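Local coordinates for protein dimethyl-sulfide monooxygenase (Hyphomicrobium sulfonivorans, PDB 6AK1) that oxidises dimethyl sulfide to methanethiol and formaldehyde with NADH and O2, as the FMN-dependent large subunit of a two-component monooxygenase, at residues A[87-92]-A[101-106]; A[339-344]-A[360-365]. All blocks are in the same frame, centred on the assembly; numbering follows the deposited sequence.

Interaction 1 (A[87-92]-A[101-106]); sequences GAISAM and FGVTAA
I89 packs against F101 and V103, and M92, a helical turn on from I89, against the F101 ring, joining helix 89-94 to strand 100-106 of the TIM barrel. The two elements follow each other closely in the chain, and the helix sits near the start of the strand, where it covers the outside of the barrel wall. F101 and V103, two residues apart on the strand, both project toward the helix with a shallow dip between them. The resulting relief is a broad ring beside a smaller branched bump, and I89 and M92 fit against it.

The ethyl branch of I89 drops toward the strand, and its CD1 settles between the two bumps, 3.9 Å from V103 CG2 and 4.2 Å from F101 CB. With CG1 beside the backbone N (chi1 -59°) and a second turn at CG1, this branch reaches the strand although the CA–CB bond does not aim at it. The fit of M92 is different: its CB already meets the F101 ring, and the bend at chi3 (-66°) brings the methyl CE back to it as well. M92 CB approaches the ring obliquely, 3.7 Å from F101 CE1. The sulfur makes a Met-aromatic contact, with SD 5.3 Å from the F101 ring centroid and 60° off its normal.

Beyond these pairs, W39 and A43 of helix 36-48 touch M92, while L122 and T126 of helix 112-126 touch I89, so the contact continues into both helices. Further along the strand T104, which probably binds FMN, hydrogen-bonds I56 and N133. At the bent end of M92, the methyl CE lies 3.9 Å from F101 CD1.

Interaction 2 (A[339-344]-A[360-365]); sequences TTLESL and RERCIG
Helices 335-344 and 355-362 meet near their C-terminal ends, L344 and R362 being the closest pair of CA atoms at 8.4 Å. L344 lies across the guanidinium of R362 at about a right angle: its CB stands over the centre of one face, 3.9 Å above the plane, and its CD1 reaches R362 NH2 at 3.8 Å over that same face. Bends at chi2 (-46°) and chi3 (-52°) curl the arginine back over its own segment, where I364 O lies 3.7 Å above the opposite face, toward the rim. The flat group is thus held between a leucine and a carbonyl. L341 CD2 adds a looser touch, 4.2 Å from R362 CG. NH2 has weak hydrogen bonds to the carbonyls of G366 and G368, whereas the buried NE has no partner. A leucine in place of R362 would probably cost the G366 and G368 carbonyls this weak donor and L344 the flat surface it rests on. Y312 of helix 305-316 touches both L341 and R362. Away from the probable FMN site, this is apolar packing over a guanidinium face, between helix ends inserted between strands 276-284 and 370-372 of the luciferase-like TIM barrel.

In the fold
Both segments of interaction 1 come before those of interaction 2 in the chain. The two contacts belong to the same luciferase-like TIM-barrel fold, but their centres are about 30 Å apart and their nearest atoms about 16 Å, so they do not touch. The centre of interaction 1 lies about 11 Å from the centre of the chain, and the contact includes a strand of the barrel sheet. That of interaction 2 lies about 22 Å out, among helices inserted between strands 276-284 and 370-372 of that same sheet. One contact therefore borders the probable flavin site, through T104, while the other joins peripheral helices remote from it.

Interaction 1 (A[87-92]-A[101-106])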
ATOM      1  N   GLY A  87       2.521   6.614  12.700  1.00 23.46           N
ATOM      2  CA  GLY A  87       2.425   7.648  13.716  1.00 23.73           C
ATOM      3  C   GLY A  87       1.022   8.188  13.937  1.00 18.46           C
ATOM      4  O   GLY A  87       0.595   8.365  15.079  1.00 21.68           O
ATOM      5  N   ALA A  88       0.298   8.488  12.861  1.00 16.59           N
ATOM      6  CA  ALA A  88      -0.985   9.179  12.970  1.00 17.66           C
ATOM      7  C   ALA A  88      -2.190   8.248  12.881  1.00 18.09           C
ATOM      8  O   ALA A  88      -3.323   8.732  12.872  1.00 18.15           O
ATOM      9  CB  ALA A  88      -1.096  10.254  11.889  1.00 16.98           C
ATOM     10  N   ILE A  89      -1.979   6.928  12.824  1.00 17.68           N
ATOM     11  CA  ILE A  89      -3.087   6.006  12.570  1.00 17.47           C
ATOM     12  C   ILE A  89      -4.153   6.117  13.658  1.00 19.85           C
ATOM     13  O   ILE A  89      -5.352   6.221  13.363  1.00 20.85           O
ATOM     14  CB  ILE A  89      -2.574   4.561  12.431  1.00 18.12           C
ATOM     15  CG1 ILE A  89      -1.564   4.464  11.292  1.00 18.65           C
ATOM     16  CG2 ILE A  89      -3.761   3.592  12.208  1.00 16.80           C
ATOM     17  CD1 ILE A  89      -2.115   4.913   9.968  1.00 19.93           C
ATOM     18  N   SER A  90      -3.746   6.078  14.933  1.00 17.21           N
ATOM     19  CA  SER A  90      -4.755   6.035  16.000  1.00 20.22           C
ATOM     20  C   SER A  90      -5.574   7.317  16.044  1.00 15.37           C
ATOM     21  O   SER A  90      -6.792   7.274  16.237  1.00 17.02           O
ATOM     22  CB  SER A  90      -4.109   5.783  17.368  1.00 18.78           C
ATOM     23  OG  SER A  90      -3.268   6.856  17.738  1.00 22.36           O
ATOM     24  N   ALA A  91      -4.926   8.471  15.870  1.00 16.35           N
ATOM     25  CA  ALA A  91      -5.679   9.718  15.789  1.00 16.51           C
ATOM     26  C   ALA A  91      -6.711   9.665  14.664  1.00 18.48           C
ATOM     27  O   ALA A  91      -7.849  10.116  14.841  1.00 16.58           O
ATOM     28  CB  ALA A  91      -4.730  10.904  15.591  1.00 14.94           C
ATOM     29  N   MET A  92      -6.338   9.093  13.504  1.00 14.30           N
ATOM     30  CA  MET A  92      -7.255   9.057  12.363  1.00 18.34           C
ATOM     31  C   MET A  92      -8.390   8.071  12.604  1.00 18.50           C
ATOM     32  O   MET A  92      -9.530   8.307  12.188  1.00 16.72           O
ATOM     33  CB  MET A  92      -6.494   8.692  11.079  1.00 15.80           C
ATOM     34  CG  MET A  92      -5.633   9.813  10.522  1.00 14.08           C
ATOM     35  SD  MET A  92      -5.019   9.429   8.837  1.00 18.90           S
ATOM     36  CE  MET A  92      -3.940   8.019   9.185  1.00 17.59           C
ATOM     37  N   PHE A 101      -7.017   1.679   6.903  1.00 19.82           N
ATOM     38  CA  PHE A 101      -5.689   2.289   6.892  1.00 22.61           C
ATOM     39  C   PHE A 101      -4.689   1.243   6.424  1.00 23.32           C
ATOM     40  O   PHE A 101      -4.459   0.249   7.119  1.00 22.58           O
ATOM     41  CB  PHE A 101      -5.314   2.843   8.271  1.00 17.70           C
ATOM     42  CG  PHE A 101      -6.329   3.792   8.815  1.00 20.07           C
ATOM     43  CD1 PHE A 101      -6.424   5.087   8.306  1.00 20.53           C
ATOM     44  CD2 PHE A 101      -7.228   3.387   9.795  1.00 17.72           C
ATOM     45  CE1 PHE A 101      -7.378   5.977   8.773  1.00 17.14           C
ATOM     46  CE2 PHE A 101      -8.184   4.271  10.270  1.00 20.55           C
ATOM     47  CZ  PHE A 101      -8.248   5.586   9.757  1.00 16.00           C
ATOM     48  N   GLY A 102      -4.128   1.458   5.238  1.00 19.24           N
ATOM     49  CA  GLY A 102      -3.058   0.622   4.745  1.00 22.58           C
ATOM     50  C   GLY A 102      -1.730   1.192   5.188  1.00 22.67           C
ATOM     51  O   GLY A 102      -1.389   2.328   4.847  1.00 21.73           O
ATOM     52  N   VAL A 103      -0.978   0.428   5.969  1.00 20.13           N
ATOM     53  CA  VAL A 103       0.270   0.903   6.541  1.00 20.71           C
ATOM     54  C   VAL A 103       1.401   0.110   5.914  1.00 21.25           C
ATOM     55  O   VAL A 103       1.382  -1.123   5.924  1.00 21.67           O
ATOM     56  CB  VAL A 103       0.266   0.774   8.076  1.00 23.74           C
ATOM     57  CG1 VAL A 103       1.527   1.391   8.649  1.00 25.32           C
ATOM     58  CG2 VAL A 103      -0.971   1.462   8.637  1.00 21.96           C
ATOM     59  N   THR A 104       2.363   0.814   5.335  1.00 21.23           N
ATOM     60  CA  THR A 104       3.512   0.164   4.723  1.00 24.66           C
ATOM     61  C   THR A 104       4.553  -0.139   5.793  1.00 21.45           C
ATOM     62  O   THR A 104       4.857   0.718   6.624  1.00 22.85           O
ATOM     63  CB  THR A 104       4.105   1.067   3.631  1.00 22.58           C
ATOM     64  OG1 THR A 104       3.131   1.262   2.609  1.00 25.52           O
ATOM     65  CG2 THR A 104       5.330   0.441   3.001  1.00 22.08           C
ATOM     66  N   ALA A 105       5.094  -1.357   5.782  1.00 21.30           N
ATOM     67  CA  ALA A 105       6.197  -1.704   6.673  1.00 23.48           C
ATOM     68  C   ALA A 105       7.069  -2.753   5.995  1.00 23.06           C
ATOM     69  O   ALA A 105       6.565  -3.777   5.529  1.00 22.82           O
ATOM     70  CB  ALA A 105       5.689  -2.209   8.035  1.00 19.74           C
ATOM     71  N   ALA A 106       8.366  -2.491   5.936  1.00 27.31           N
ATOM     72  CA  ALA A 106       9.277  -3.405   5.266  1.00 30.02           C
ATOM     73  C   ALA A 106       9.641  -4.580   6.169  1.00 30.58           C
ATOM     74  O   ALA A 106       9.679  -4.469   7.401  1.00 28.74           O
ATOM     75  CB  ALA A 106      10.543  -2.673   4.812  1.00 30.14           C
TER

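Interaction 2 (A[339-344]-A[360-365])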
ATOM      1  N   THR A 339      10.009   3.239 -23.328  1.00 38.94           N
ATOM      2  CA  THR A 339       8.733   2.637 -23.683  1.00 40.01           C
ATOM      3  C   THR A 339       7.643   2.982 -22.672  1.00 40.54           C
ATOM      4  O   THR A 339       6.472   3.107 -23.054  1.00 40.56           O
ATOM      5  CB  THR A 339       8.894   1.118 -23.854  1.00 42.70           C
ATOM      6  OG1 THR A 339       7.769   0.593 -24.562  1.00 51.14           O
ATOM      7  CG2 THR A 339       8.995   0.400 -22.524  1.00 42.83           C
ATOM      8  N   THR A 340       7.994   3.177 -21.390  1.00 35.01           N
ATOM      9  CA  THR A 340       6.948   3.559 -20.440  1.00 42.19           C
ATOM     10  C   THR A 340       6.600   5.038 -20.574  1.00 36.79           C
ATOM     11  O   THR A 340       5.424   5.402 -20.573  1.00 34.33           O
ATOM     12  CB  THR A 340       7.346   3.225 -18.995  1.00 42.46           C
ATOM     13  OG1 THR A 340       8.745   3.452 -18.801  1.00 46.40           O
ATOM     14  CG2 THR A 340       7.023   1.781 -18.679  1.00 44.20           C
ATOM     15  N   LEU A 341       7.599   5.901 -20.733  1.00 39.51           N
ATOM     16  CA  LEU A 341       7.313   7.308 -20.997  1.00 39.09           C
ATOM     17  C   LEU A 341       6.475   7.495 -22.253  1.00 40.51           C
ATOM     18  O   LEU A 341       5.578   8.345 -22.281  1.00 41.89           O
ATOM     19  CB  LEU A 341       8.609   8.097 -21.105  1.00 36.11           C
ATOM     20  CG  LEU A 341       9.439   8.111 -19.812  1.00 40.14           C
ATOM     21  CD1 LEU A 341      10.728   8.850 -20.041  1.00 40.10           C
ATOM     22  CD2 LEU A 341       8.659   8.766 -18.688  1.00 34.72           C
ATOM     23  N   GLU A 342       6.738   6.703 -23.297  1.00 38.97           N
ATOM     24  CA  GLU A 342       5.963   6.835 -24.532  1.00 41.46           C
ATOM     25  C   GLU A 342       4.509   6.420 -24.327  1.00 39.45           C
ATOM     26  O   GLU A 342       3.596   7.026 -24.904  1.00 41.40           O
ATOM     27  CB  GLU A 342       6.590   6.002 -25.655  1.00 37.31           C
ATOM     28  CG  GLU A 342       7.828   6.606 -26.300  1.00 38.77           C
ATOM     29  CD  GLU A 342       8.504   5.635 -27.268  1.00 44.44           C
ATOM     30  OE1 GLU A 342       8.270   4.417 -27.139  1.00 42.79           O
ATOM     31  OE2 GLU A 342       9.245   6.083 -28.168  1.00 37.61           O
ATOM     32  N   SER A 343       4.269   5.384 -23.517  1.00 33.67           N
ATOM     33  CA  SER A 343       2.889   4.991 -23.239  1.00 40.66           C
ATOM     34  C   SER A 343       2.169   6.022 -22.367  1.00 44.36           C
ATOM     35  O   SER A 343       0.941   6.157 -22.457  1.00 42.82           O
ATOM     36  CB  SER A 343       2.853   3.612 -22.582  1.00 37.13           C
ATOM     37  OG  SER A 343       3.517   3.642 -21.331  1.00 43.99           O
ATOM     38  N   LEU A 344       2.912   6.781 -21.555  1.00 38.91           N
ATOM     39  CA  LEU A 344       2.325   7.762 -20.651  1.00 44.61           C
ATOM     40  C   LEU A 344       2.038   9.115 -21.294  1.00 46.69           C
ATOM     41  O   LEU A 344       1.262   9.891 -20.727  1.00 48.56           O
ATOM     42  CB  LEU A 344       3.238   7.976 -19.435  1.00 41.61           C
ATOM     43  CG  LEU A 344       3.311   6.835 -18.417  1.00 38.83           C
ATOM     44  CD1 LEU A 344       4.441   7.066 -17.424  1.00 35.43           C
ATOM     45  CD2 LEU A 344       1.979   6.680 -17.700  1.00 35.57           C
ATOM     46  N   ARG A 360       8.840  17.444 -17.821  1.00 31.34           N
ATOM     47  CA  ARG A 360       8.005  18.491 -17.237  1.00 31.78           C
ATOM     48  C   ARG A 360       6.559  18.025 -17.086  1.00 33.09           C
ATOM     49  O   ARG A 360       5.960  18.182 -16.015  1.00 33.49           O
ATOM     50  CB  ARG A 360       8.078  19.773 -18.076  1.00 37.23           C
ATOM     51  CG  ARG A 360       7.224  20.911 -17.501  1.00 40.93           C
ATOM     52  CD  ARG A 360       7.163  22.137 -18.401  1.00 39.96           C
ATOM     53  NE  ARG A 360       6.129  23.064 -17.934  1.00 44.39           N
ATOM     54  CZ  ARG A 360       4.867  23.061 -18.363  1.00 43.73           C
ATOM     55  NH1 ARG A 360       4.474  22.186 -19.291  1.00 38.40           N
ATOM     56  NH2 ARG A 360       3.994  23.934 -17.862  1.00 35.22           N
ATOM     57  N   GLU A 361       5.980  17.443 -18.146  1.00 31.15           N
ATOM     58  CA  GLU A 361       4.632  16.883 -18.033  1.00 33.08           C
ATOM     59  C   GLU A 361       4.567  15.799 -16.967  1.00 30.04           C
ATOM     60  O   GLU A 361       3.556  15.671 -16.266  1.00 34.03           O
ATOM     61  CB  GLU A 361       4.157  16.310 -19.371  1.00 34.30           C
ATOM     62  CG  GLU A 361       3.993  17.321 -20.484  1.00 43.45           C
ATOM     63  CD  GLU A 361       2.542  17.727 -20.708  1.00 50.52           C
ATOM     64  OE1 GLU A 361       2.254  18.940 -20.601  1.00 50.83           O
ATOM     65  OE2 GLU A 361       1.701  16.841 -20.999  1.00 52.04           O
ATOM     66  N   ARG A 362       5.622  14.989 -16.846  1.00 29.54           N
ATOM     67  CA  ARG A 362       5.619  13.892 -15.882  1.00 30.30           C
ATOM     68  C   ARG A 362       5.802  14.365 -14.440  1.00 28.32           C
ATOM     69  O   ARG A 362       5.661  13.552 -13.520  1.00 28.20           O
ATOM     70  CB  ARG A 362       6.695  12.860 -16.253  1.00 32.79           C
ATOM     71  CG  ARG A 362       6.533  12.237 -17.663  1.00 33.17           C
ATOM     72  CD  ARG A 362       5.087  11.808 -17.965  1.00 34.95           C
ATOM     73  NE  ARG A 362       4.559  10.953 -16.910  1.00 36.59           N
ATOM     74  CZ  ARG A 362       3.267  10.781 -16.653  1.00 36.83           C
ATOM     75  NH1 ARG A 362       2.366  11.402 -17.395  1.00 38.82           N
ATOM     76  NH2 ARG A 362       2.885   9.996 -15.646  1.00 30.66           N
ATOM     77  N   CYS A 363       6.074  15.652 -14.212  1.00 28.40           N
ATOM     78  CA  CYS A 363       6.079  16.171 -12.847  1.00 30.73           C
ATOM     79  C   CYS A 363       4.753  15.960 -12.129  1.00 26.80           C
ATOM     80  O   CYS A 363       4.702  16.137 -10.910  1.00 26.66           O
ATOM     81  CB  CYS A 363       6.434  17.656 -12.835  1.00 24.79           C
ATOM     82  SG  CYS A 363       8.188  17.966 -13.091  1.00 30.00           S
ATOM     83  N   ILE A 364       3.687  15.614 -12.850  1.00 29.81           N
ATOM     84  CA  ILE A 364       2.444  15.108 -12.269  1.00 29.03           C
ATOM     85  C   ILE A 364       2.264  13.667 -12.718  1.00 30.58           C
ATOM     86  O   ILE A 364       2.262  13.384 -13.924  1.00 31.74           O
ATOM     87  CB  ILE A 364       1.225  15.937 -12.700  1.00 30.61           C
ATOM     88  CG1 ILE A 364       1.293  17.349 -12.117  1.00 34.09           C
ATOM     89  CG2 ILE A 364      -0.061  15.221 -12.284  1.00 29.84           C
ATOM     90  CD1 ILE A 364       0.173  18.230 -12.596  1.00 28.93           C
ATOM     91  N   GLY A 365       2.092  12.763 -11.764  1.00 28.09           N
ATOM     92  CA  GLY A 365       1.739  11.387 -12.053  1.00 28.37           C
ATOM     93  C   GLY A 365       2.859  10.396 -11.831  1.00 29.07           C
ATOM     94  O   GLY A 365       2.589   9.198 -11.696  1.00 31.60           O
TER